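Long-range contacts in bile salt hydrolase/transferase (Clostridium perfringens, PDB 2BJF), which hydrolyses the amide bond of glycine- and taurine-conjugated bile salts, releasing the free bile acid and the amino acid: residues 115-119 with 145-149; 249-253 with 278-282; 259-263 with 273-277. All coordinates share one frame. Residues are numbered along the deposited sequence.

Contact 1 of 3, residues 115-119 with 145-149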
ATOM      1  N   SER A 115      -9.741  38.747  10.358  1.00 12.35           N
ATOM      2  CA  SER A 115      -8.576  37.884  10.559  1.00 12.40           C
ATOM      3  C   SER A 115      -8.931  36.551  11.211  1.00 12.49           C
ATOM      4  O   SER A 115     -10.005  36.404  11.798  1.00 12.39           O
ATOM      5  CB  SER A 115      -7.525  38.604  11.411  1.00 12.45           C
ATOM      6  OG  SER A 115      -7.978  38.772  12.745  1.00 12.59           O
ATOM      7  N   VAL A 116      -8.014  35.590  11.102  1.00 12.61           N
ATOM      8  CA  VAL A 116      -8.140  34.294  11.771  1.00 12.83           C
ATOM      9  C   VAL A 116      -8.220  34.474  13.290  1.00 13.16           C
ATOM     10  O   VAL A 116      -9.038  33.833  13.952  1.00 13.16           O
ATOM     11  CB  VAL A 116      -6.976  33.340  11.382  1.00 12.79           C
ATOM     12  CG1 VAL A 116      -6.862  32.166  12.354  1.00 12.85           C
ATOM     13  CG2 VAL A 116      -7.163  32.831   9.960  1.00 12.79           C
ATOM     14  N   GLU A 117      -7.387  35.363  13.830  1.00 13.52           N
ATOM     15  CA  GLU A 117      -7.389  35.643  15.269  1.00 14.02           C
ATOM     16  C   GLU A 117      -8.735  36.162  15.781  1.00 13.91           C
ATOM     17  O   GLU A 117      -9.179  35.769  16.863  1.00 13.92           O
ATOM     18  CB  GLU A 117      -6.247  36.589  15.660  1.00 14.32           C
ATOM     19  CG  GLU A 117      -4.847  35.960  15.596  1.00 15.85           C
ATOM     20  CD  GLU A 117      -4.685  34.710  16.464  1.00 17.58           C
ATOM     21  OE1 GLU A 117      -3.888  33.828  16.081  1.00 19.28           O
ATOM     22  OE2 GLU A 117      -5.342  34.600  17.522  1.00 19.07           O
ATOM     23  N   GLU A 118      -9.373  37.039  15.003  0.50 13.93           N
ATOM     24  CA  GLU A 118     -10.703  37.560  15.331  0.50 13.94           C
ATOM     25  C   GLU A 118     -11.753  36.452  15.345  0.50 14.01           C
ATOM     26  O   GLU A 118     -12.611  36.411  16.231  0.50 13.92           O
ATOM     27  CB  GLU A 118     -11.122  38.657  14.346  0.50 13.95           C
ATOM     28  CG  GLU A 118     -10.524  40.029  14.628  0.50 13.98           C
ATOM     29  CD  GLU A 118     -11.244  41.158  13.898  0.50 13.92           C
ATOM     30  OE1 GLU A 118     -10.824  42.324  14.051  0.50 14.15           O
ATOM     31  OE2 GLU A 118     -12.230  40.889  13.177  0.50 13.68           O
ATOM     32  N   VAL A 119     -11.670  35.560  14.358  1.00 14.07           N
ATOM     33  CA  VAL A 119     -12.587  34.421  14.230  1.00 14.35           C
ATOM     34  C   VAL A 119     -12.422  33.448  15.401  1.00 14.41           C
ATOM     35  O   VAL A 119     -13.413  33.010  15.991  1.00 14.34           O
ATOM     36  CB  VAL A 119     -12.383  33.670  12.882  1.00 14.45           C
ATOM     37  CG1 VAL A 119     -13.247  32.420  12.814  1.00 14.98           C
ATOM     38  CG2 VAL A 119     -12.700  34.577  11.711  1.00 14.67           C
ATOM     39  N   MET A 145     -12.389  25.187   6.797  1.00 10.23           N
ATOM     40  CA  MET A 145     -11.024  25.687   6.908  1.00 10.32           C
ATOM     41  C   MET A 145     -11.040  27.201   6.723  1.00 10.21           C
ATOM     42  O   MET A 145     -11.694  27.717   5.813  1.00 10.35           O
ATOM     43  CB  MET A 145     -10.109  25.025   5.875  1.00 10.28           C
ATOM     44  CG  MET A 145      -8.642  25.403   6.017  1.00 10.41           C
ATOM     45  SD  MET A 145      -7.569  24.405   4.969  1.00 10.88           S
ATOM     46  CE  MET A 145      -6.016  25.278   5.144  1.00 10.71           C
ATOM     47  N   ILE A 146     -10.332  27.901   7.605  1.00 10.11           N
ATOM     48  CA  ILE A 146     -10.268  29.361   7.589  1.00 10.15           C
ATOM     49  C   ILE A 146      -8.799  29.779   7.558  1.00 10.22           C
ATOM     50  O   ILE A 146      -7.982  29.244   8.309  1.00 10.45           O
ATOM     51  CB  ILE A 146     -10.992  29.978   8.819  1.00 10.06           C
ATOM     52  CG1 ILE A 146     -12.457  29.529   8.864  1.00 10.01           C
ATOM     53  CG2 ILE A 146     -10.912  31.504   8.791  1.00 10.18           C
ATOM     54  CD1 ILE A 146     -13.158  29.788  10.190  1.00 10.14           C
ATOM     55  N   SER A 147      -8.470  30.717   6.674  1.00 10.28           N
ATOM     56  CA  SER A 147      -7.088  31.139   6.463  1.00 10.46           C
ATOM     57  C   SER A 147      -7.039  32.619   6.101  1.00 10.63           C
ATOM     58  O   SER A 147      -7.990  33.144   5.522  1.00 10.81           O
ATOM     59  CB  SER A 147      -6.451  30.298   5.351  1.00 10.50           C
ATOM     60  OG  SER A 147      -5.035  30.366   5.394  1.00 10.89           O
ATOM     61  N   ASP A 148      -5.942  33.291   6.442  1.00 10.67           N
ATOM     62  CA  ASP A 148      -5.805  34.715   6.122  1.00 10.85           C
ATOM     63  C   ASP A 148      -4.410  35.111   5.616  1.00 10.94           C
ATOM     64  O   ASP A 148      -3.560  34.253   5.367  1.00 10.89           O
ATOM     65  CB  ASP A 148      -6.271  35.602   7.293  1.00 10.90           C
ATOM     66  CG  ASP A 148      -5.336  35.552   8.495  1.00 11.21           C
ATOM     67  OD1 ASP A 148      -4.221  34.999   8.390  1.00 11.43           O
ATOM     68  OD2 ASP A 148      -5.724  36.087   9.555  1.00 11.42           O
ATOM     69  N   ILE A 149      -4.194  36.418   5.480  1.00 11.19           N
ATOM     70  CA  ILE A 149      -2.960  36.965   4.909  1.00 11.52           C
ATOM     71  C   ILE A 149      -1.735  36.875   5.832  1.00 11.77           C
ATOM     72  O   ILE A 149      -0.630  37.252   5.435  1.00 11.92           O
ATOM     73  CB  ILE A 149      -3.157  38.425   4.409  1.00 11.47           C
ATOM     74  CG1 ILE A 149      -3.595  39.345   5.557  1.00 11.48           C
ATOM     75  CG2 ILE A 149      -4.160  38.459   3.260  1.00 11.48           C
ATOM     76  CD1 ILE A 149      -3.525  40.830   5.226  1.00 11.79           C
TER
HETATM   77  O   HOH W   1      -4.913  36.363  12.190  1.00 13.26           O

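Contact 2 of 3, residues 249-253 with 278-282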
ATOM      1  N   LEU A 249       0.835  30.833  -8.889  1.00 12.91           N
ATOM      2  CA  LEU A 249      -0.561  30.420  -9.055  1.00 12.30           C
ATOM      3  C   LEU A 249      -0.745  28.994  -9.584  1.00 11.99           C
ATOM      4  O   LEU A 249      -1.517  28.215  -9.020  1.00 11.82           O
ATOM      5  CB  LEU A 249      -1.311  31.415  -9.950  1.00 12.33           C
ATOM      6  CG  LEU A 249      -2.808  31.189 -10.190  1.00 12.30           C
ATOM      7  CD1 LEU A 249      -3.596  31.220  -8.886  1.00 12.60           C
ATOM      8  CD2 LEU A 249      -3.349  32.224 -11.163  1.00 12.26           C
ATOM      9  N   ILE A 250      -0.039  28.654 -10.659  1.00 11.49           N
ATOM     10  CA  ILE A 250      -0.234  27.358 -11.311  1.00 11.26           C
ATOM     11  C   ILE A 250       0.172  26.168 -10.428  1.00 10.99           C
ATOM     12  O   ILE A 250      -0.407  25.088 -10.541  1.00 10.91           O
ATOM     13  CB  ILE A 250       0.436  27.295 -12.724  1.00 11.26           C
ATOM     14  CG1 ILE A 250      -0.191  26.187 -13.582  1.00 11.58           C
ATOM     15  CG2 ILE A 250       1.954  27.133 -12.626  1.00 11.56           C
ATOM     16  CD1 ILE A 250      -1.668  26.392 -13.901  1.00 11.56           C
ATOM     17  N   GLU A 251       1.140  26.384  -9.536  1.00 10.87           N
ATOM     18  CA  GLU A 251       1.606  25.337  -8.619  1.00 10.66           C
ATOM     19  C   GLU A 251       0.490  24.843  -7.697  1.00 10.59           C
ATOM     20  O   GLU A 251       0.414  23.652  -7.377  1.00 10.54           O
ATOM     21  CB  GLU A 251       2.794  25.825  -7.781  1.00 10.78           C
ATOM     22  CG  GLU A 251       4.041  26.222  -8.577  1.00 10.78           C
ATOM     23  CD  GLU A 251       4.719  25.062  -9.297  1.00 10.81           C
ATOM     24  OE1 GLU A 251       4.260  23.905  -9.184  1.00 11.31           O
ATOM     25  OE2 GLU A 251       5.729  25.316  -9.982  1.00 11.73           O
ATOM     26  N   PHE A 252      -0.365  25.774  -7.277  1.00 10.53           N
ATOM     27  CA  PHE A 252      -1.546  25.474  -6.473  1.00 10.31           C
ATOM     28  C   PHE A 252      -2.419  24.435  -7.178  1.00 10.31           C
ATOM     29  O   PHE A 252      -2.856  23.459  -6.566  1.00 10.38           O
ATOM     30  CB  PHE A 252      -2.330  26.768  -6.225  1.00 10.31           C
ATOM     31  CG  PHE A 252      -3.433  26.642  -5.212  1.00 10.06           C
ATOM     32  CD1 PHE A 252      -3.215  27.003  -3.886  1.00 10.48           C
ATOM     33  CD2 PHE A 252      -4.701  26.201  -5.588  1.00 10.48           C
ATOM     34  CE1 PHE A 252      -4.235  26.903  -2.943  1.00 10.50           C
ATOM     35  CE2 PHE A 252      -5.726  26.097  -4.651  1.00 10.42           C
ATOM     36  CZ  PHE A 252      -5.490  26.447  -3.326  1.00 10.39           C
ATOM     37  N   PHE A 253      -2.649  24.643  -8.473  1.00 10.21           N
ATOM     38  CA  PHE A 253      -3.475  23.743  -9.273  1.00 10.11           C
ATOM     39  C   PHE A 253      -2.804  22.390  -9.506  1.00 10.20           C
ATOM     40  O   PHE A 253      -3.476  21.358  -9.506  1.00 10.29           O
ATOM     41  CB  PHE A 253      -3.870  24.410 -10.595  1.00 10.00           C
ATOM     42  CG  PHE A 253      -4.913  25.484 -10.435  1.00  9.92           C
ATOM     43  CD1 PHE A 253      -6.258  25.201 -10.658  1.00 10.31           C
ATOM     44  CD2 PHE A 253      -4.552  26.772 -10.043  1.00 10.11           C
ATOM     45  CE1 PHE A 253      -7.230  26.190 -10.500  1.00  9.52           C
ATOM     46  CE2 PHE A 253      -5.516  27.767  -9.883  1.00  9.85           C
ATOM     47  CZ  PHE A 253      -6.858  27.474 -10.111  1.00  9.88           C
ATOM     48  N   TYR A 278     -14.972  21.674  -9.602  1.00  9.74           N
ATOM     49  CA  TYR A 278     -14.161  22.877  -9.788  1.00  9.55           C
ATOM     50  C   TYR A 278     -12.985  22.941  -8.817  1.00  9.62           C
ATOM     51  O   TYR A 278     -12.969  22.259  -7.787  1.00  9.38           O
ATOM     52  CB  TYR A 278     -15.010  24.166  -9.736  1.00  9.42           C
ATOM     53  CG  TYR A 278     -15.537  24.577  -8.375  1.00  9.28           C
ATOM     54  CD1 TYR A 278     -14.738  25.290  -7.477  1.00  8.96           C
ATOM     55  CD2 TYR A 278     -16.849  24.296  -8.005  1.00  9.10           C
ATOM     56  CE1 TYR A 278     -15.226  25.684  -6.234  1.00  9.06           C
ATOM     57  CE2 TYR A 278     -17.349  24.692  -6.768  1.00  9.22           C
ATOM     58  CZ  TYR A 278     -16.530  25.377  -5.887  1.00  9.20           C
ATOM     59  OH  TYR A 278     -17.027  25.766  -4.663  1.00  9.40           O
ATOM     60  N   THR A 279     -12.000  23.756  -9.175  1.00  9.59           N
ATOM     61  CA  THR A 279     -10.855  24.030  -8.324  1.00  9.86           C
ATOM     62  C   THR A 279     -10.721  25.541  -8.205  1.00  9.74           C
ATOM     63  O   THR A 279     -10.551  26.235  -9.209  1.00  9.59           O
ATOM     64  CB  THR A 279      -9.564  23.421  -8.903  1.00  9.91           C
ATOM     65  OG1 THR A 279      -9.735  22.008  -9.068  1.00 10.39           O
ATOM     66  CG2 THR A 279      -8.376  23.679  -7.981  1.00 10.41           C
ATOM     67  N   SER A 280     -10.824  26.042  -6.977  1.00  9.78           N
ATOM     68  CA  SER A 280     -10.717  27.473  -6.720  1.00  9.88           C
ATOM     69  C   SER A 280      -9.412  27.806  -6.008  1.00  9.99           C
ATOM     70  O   SER A 280      -8.896  27.007  -5.225  1.00  9.83           O
ATOM     71  CB  SER A 280     -11.914  27.974  -5.909  1.00  9.84           C
ATOM     72  OG  SER A 280     -11.897  27.472  -4.585  1.00  9.88           O
ATOM     73  N   CYS A 281      -8.882  28.988  -6.304  1.00 10.19           N
ATOM     74  CA  CYS A 281      -7.676  29.493  -5.666  1.00 10.29           C
ATOM     75  C   CYS A 281      -7.822  30.993  -5.481  1.00 10.48           C
ATOM     76  O   CYS A 281      -7.882  31.742  -6.455  1.00 10.36           O
ATOM     77  CB  CYS A 281      -6.441  29.182  -6.513  1.00 10.36           C
ATOM     78  SG  CYS A 281      -4.896  29.831  -5.833  1.00 10.83           S
ATOM     79  N   MET A 282      -7.885  31.419  -4.226  1.00 10.62           N
ATOM     80  CA  MET A 282      -8.048  32.828  -3.895  1.00 11.05           C
ATOM     81  C   MET A 282      -6.713  33.439  -3.509  1.00 11.07           C
ATOM     82  O   MET A 282      -6.026  32.932  -2.621  1.00 11.01           O
ATOM     83  CB  MET A 282      -9.042  32.986  -2.739  1.00 10.97           C
ATOM     84  CG  MET A 282     -10.465  32.591  -3.091  1.00 11.40           C
ATOM     85  SD  MET A 282     -11.518  32.370  -1.645  1.00 11.63           S
ATOM     86  CE  MET A 282     -11.246  30.638  -1.277  1.00 12.32           C
TER

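Contact 3 of 3, residues 259-263 with 273-277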
ATOM      1  N   VAL A 259      -5.039  15.093  -6.388  1.00 10.50           N
ATOM      2  CA  VAL A 259      -6.102  14.516  -5.563  1.00 10.34           C
ATOM      3  C   VAL A 259      -7.499  14.734  -6.157  1.00 10.37           C
ATOM      4  O   VAL A 259      -8.512  14.490  -5.498  1.00 10.25           O
ATOM      5  CB  VAL A 259      -6.038  15.018  -4.090  1.00 10.30           C
ATOM      6  CG1 VAL A 259      -4.817  14.438  -3.378  1.00 10.40           C
ATOM      7  CG2 VAL A 259      -6.037  16.548  -4.021  1.00 10.58           C
ATOM      8  N   ALA A 260      -7.539  15.177  -7.413  1.00 10.32           N
ATOM      9  CA  ALA A 260      -8.797  15.398  -8.118  1.00 10.30           C
ATOM     10  C   ALA A 260      -9.443  14.080  -8.544  1.00 10.41           C
ATOM     11  O   ALA A 260      -8.757  13.154  -8.981  1.00 10.38           O
ATOM     12  CB  ALA A 260      -8.577  16.303  -9.327  1.00 10.25           C
ATOM     13  N   MET A 261     -10.764  14.001  -8.402  1.00 10.44           N
ATOM     14  CA  MET A 261     -11.519  12.822  -8.823  1.00 10.66           C
ATOM     15  C   MET A 261     -11.793  12.852 -10.323  1.00 10.47           C
ATOM     16  O   MET A 261     -12.052  13.917 -10.895  1.00 10.63           O
ATOM     17  CB  MET A 261     -12.830  12.704  -8.046  1.00 10.64           C
ATOM     18  CG  MET A 261     -12.645  12.419  -6.568  1.00 10.76           C
ATOM     19  SD  MET A 261     -14.206  12.406  -5.678  1.00 11.61           S
ATOM     20  CE  MET A 261     -13.617  12.296  -3.993  1.00 11.49           C
ATOM     21  N   VAL A 262     -11.737  11.674 -10.939  1.00 10.32           N
ATOM     22  CA  VAL A 262     -11.852  11.507 -12.389  1.00 10.36           C
ATOM     23  C   VAL A 262     -13.110  10.700 -12.717  1.00 10.27           C
ATOM     24  O   VAL A 262     -13.388   9.688 -12.068  1.00 10.19           O
ATOM     25  CB  VAL A 262     -10.600  10.785 -12.965  1.00 10.30           C
ATOM     26  CG1 VAL A 262     -10.667  10.688 -14.484  1.00 10.48           C
ATOM     27  CG2 VAL A 262      -9.317  11.494 -12.538  1.00 10.73           C
ATOM     28  N   ARG A 263     -13.862  11.149 -13.723  1.00 10.35           N
ATOM     29  CA  ARG A 263     -15.130  10.515 -14.103  1.00 10.58           C
ATOM     30  C   ARG A 263     -15.020   9.003 -14.287  1.00 10.52           C
ATOM     31  O   ARG A 263     -14.152   8.519 -15.018  1.00 10.61           O
ATOM     32  CB  ARG A 263     -15.704  11.151 -15.376  1.00 10.53           C
ATOM     33  CG  ARG A 263     -17.187  10.869 -15.591  1.00 11.00           C
ATOM     34  CD  ARG A 263     -17.698  11.421 -16.921  1.00 11.08           C
ATOM     35  NE  ARG A 263     -17.594  12.876 -17.008  1.00 11.92           N
ATOM     36  CZ  ARG A 263     -18.507  13.735 -16.562  1.00 12.54           C
ATOM     37  NH1 ARG A 263     -19.620  13.304 -15.978  1.00 13.00           N
ATOM     38  NH2 ARG A 263     -18.301  15.038 -16.700  1.00 13.28           N
ATOM     39  N   SER A 273     -20.990   9.262 -10.887  1.00 14.51           N
ATOM     40  CA  SER A 273     -19.567   9.572 -10.805  1.00 13.84           C
ATOM     41  C   SER A 273     -19.305  10.819  -9.966  1.00 13.54           C
ATOM     42  O   SER A 273     -19.791  11.910 -10.280  1.00 13.38           O
ATOM     43  CB  SER A 273     -18.956   9.728 -12.200  1.00 13.90           C
ATOM     44  OG  SER A 273     -18.888   8.479 -12.862  1.00 13.77           O
ATOM     45  N   ASP A 274     -18.547  10.636  -8.891  1.00 12.97           N
ATOM     46  CA  ASP A 274     -18.076  11.737  -8.062  1.00 12.63           C
ATOM     47  C   ASP A 274     -16.910  12.404  -8.790  1.00 12.27           C
ATOM     48  O   ASP A 274     -15.959  11.730  -9.196  1.00 12.14           O
ATOM     49  CB  ASP A 274     -17.631  11.205  -6.696  1.00 12.76           C
ATOM     50  CG  ASP A 274     -17.675  12.258  -5.599  1.00 13.12           C
ATOM     51  OD1 ASP A 274     -17.979  13.436  -5.880  1.00 13.72           O
ATOM     52  OD2 ASP A 274     -17.398  11.897  -4.434  1.00 13.42           O
ATOM     53  N   LEU A 275     -17.000  13.720  -8.972  1.00 11.85           N
ATOM     54  CA  LEU A 275     -16.003  14.476  -9.736  1.00 11.46           C
ATOM     55  C   LEU A 275     -15.469  15.657  -8.945  1.00 11.11           C
ATOM     56  O   LEU A 275     -16.170  16.203  -8.095  1.00 11.01           O
ATOM     57  CB  LEU A 275     -16.617  15.033 -11.031  1.00 11.66           C
ATOM     58  CG  LEU A 275     -17.548  14.218 -11.930  1.00 11.62           C
ATOM     59  CD1 LEU A 275     -18.005  15.058 -13.116  1.00 12.42           C
ATOM     60  CD2 LEU A 275     -16.872  12.953 -12.408  1.00 12.38           C
ATOM     61  N   THR A 276     -14.235  16.060  -9.242  1.00 10.65           N
ATOM     62  CA  THR A 276     -13.768  17.386  -8.852  1.00 10.26           C
ATOM     63  C   THR A 276     -14.421  18.358  -9.833  1.00 10.17           C
ATOM     64  O   THR A 276     -13.921  18.571 -10.947  1.00 10.11           O
ATOM     65  CB  THR A 276     -12.230  17.497  -8.863  1.00 10.17           C
ATOM     66  OG1 THR A 276     -11.691  16.603  -7.880  1.00 10.54           O
ATOM     67  CG2 THR A 276     -11.780  18.923  -8.538  1.00 10.00           C
ATOM     68  N   GLN A 277     -15.549  18.926  -9.413  0.50 10.03           N
ATOM     69  CA  GLN A 277     -16.359  19.799 -10.266  0.50  9.99           C
ATOM     70  C   GLN A 277     -15.636  21.099 -10.601  0.50  9.88           C
ATOM     71  O   GLN A 277     -15.688  21.567 -11.740  0.50  9.91           O
ATOM     72  CB  GLN A 277     -17.710  20.098  -9.609  0.50  9.99           C
ATOM     73  CG  GLN A 277     -18.589  18.870  -9.366  0.50 10.19           C
ATOM     74  CD  GLN A 277     -19.314  18.364 -10.610  0.50 10.23           C
ATOM     75  OE1 GLN A 277     -19.869  17.265 -10.605  0.50 10.43           O
ATOM     76  NE2 GLN A 277     -19.321  19.162 -11.673  0.50 10.26           N
TER
HETATM   77  O   HOH W   2     -15.776   9.271 -10.675  1.00 10.15           O

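Contact 1 of 3, residues 115-119 with 145-149
The carboxylate of Asp148, just past the end of strand 142-147, meets the first turn of helix 116-123. With chi1 in the p well (70°) and chi2 near 10°, it lies in line with the amide of Val116: Val116 N to Asp148 OD2 is 2.8 Å and the N-H...O angle 179°. Asp148 OD2 also accepts a hydrogen bond from a water 2.8 Å away, which accepts from Glu117 N at 3.1 Å, so one carboxylate oxygen serves two amides, one directly and one through water. Asp148 OD1 is hydrogen-bonded to Thr150 OG1. The helix also has its own cap: Ser115, likewise p (chi1 69°), folds OG back to accept from Glu118 N at 3.2 Å. Beyond this polar end, along the helix, the valines, both t, direct their CB atoms toward the strand. Val116 CG2 lies 4.1 Å from Ile146 CG2 and 3.9 Å from Ser147 C, while Val119 CG1 touches Ile146 CD1 at 3.7 Å. Ile146, in an m,t conformation, reaches both valines through these two ends and also packs on Val109 of helix 105-112 and Ile154 of the adjacent strand. Ser147 points away from the helix, its OG hydrogen-bonded to Ser153 OG. A serine N-cap supplemented by an aspartate from a distant loop thus sits where a helix packs on an antiparallel sheet of the Ntn-hydrolase fold.

Contact 2 of 3, residues 249-253 with 278-282
Cys281 is the main projection of strand 278-282 toward helix 249-253, and it enters a hollow walled by Leu249, Phe252 and Phe253. Its sulfur sits over one face of the Phe252 ring, a sulfur-aromatic contact with SG 3.7 Å from the ring centroid and 16° off the normal; CB adds a CH-pi contact at 4.0 Å. Leu249 CD1 closes on Cys281 SG at 3.6 Å, and Phe253 CE2 approaches Cys281 CB at 3.8 Å. The axes of 249-253 and 278-282 come within 9.3 Å and their N-to-C directions differ by 144°; the helix lies against the antiparallel sheet that includes strand 3-8, next to Cys2, the inferred nucleophile, in the layered alpha-beta packing of Ntn hydrolases. Further along, Phe253 CE1 rests 3.7 Å from Thr279 CG2 and 3.6 Å from Thr279 O, while Phe252 CE2 comes within 3.3 Å of Ser280 O. On the strand's other face Ser280 turns from the helix to bond Asp69 and touch Arg18, a deoxycholate-binding residue.

Contact 3 of 3, residues 259-263 with 273-277
Two bonds hold the loop 259-263 beside the start of strand 275-283, and both centre on Met261 and Thr276. The Met261 amide donates to the Thr276 hydroxyl, N to OG1 2.8 Å, and Thr276 N returns a weak, long bond to Met261 O at 3.5 Å, though nearly straight at 178°. Thr276 OG1 is also paired with Asp21 of strand 14-22. With one bond made to a side-chain hydroxyl, the other weak, and 259-263 not regular strand, the pair is no regular ladder. At the other end a water lies within hydrogen-bonding distance of both carbonyls, 2.8 Å from Val262 O and 2.9 Å from Asp274 O; Val262 O has a further partner in Ser265 OG. Arg263 N is hydrogen-bonded to Tyr294 OH; the Arg263 guanidinium, with Leu275 CD1 over one face and 3.6 Å from Arg263 NH2, sends NE to a salt bridge with Glu251 of the second subunit. Ser273 OG is hydrogen-bonded to Asp243 of that subunit. Met261 SD lies 3.5 Å from Asp274 OD2, and the Asp274 side chain is about 5 Å from bound taurine. The loop follows helix 249-257 and runs back beside the strand, the end-to-end directions of 260-263 and 273-276 being 151° apart; helix 225-243 packs on Val259 and Met261 through Arg228, and strand 14-22 touches Met261 through Asp21 and Thr276 through Asn19.

Overall arrangement
Along the chain contact 1 closes first; contact 2 then opens, and contact 3 lies between its two segments. Contacts 2 and 3 have centres 16 Å apart and share strand 275-283: 273-277 leads straight into 278-282, while helix 249-257 runs on toward the loop 259-263. Contact 1 belongs to the other antiparallel sheet, its centre 19 Å from contact 2 and 28 Å from contact 3, on the opposite side of the chain's centre from contact 3. Contacts 2 and 3 join the sheet that includes strand 3-8 to the second subunit, Glu251 of each copy pairing with Arg263 of the neighbouring subunit, whereas no other chain of the assembly touches the segments of contact 1.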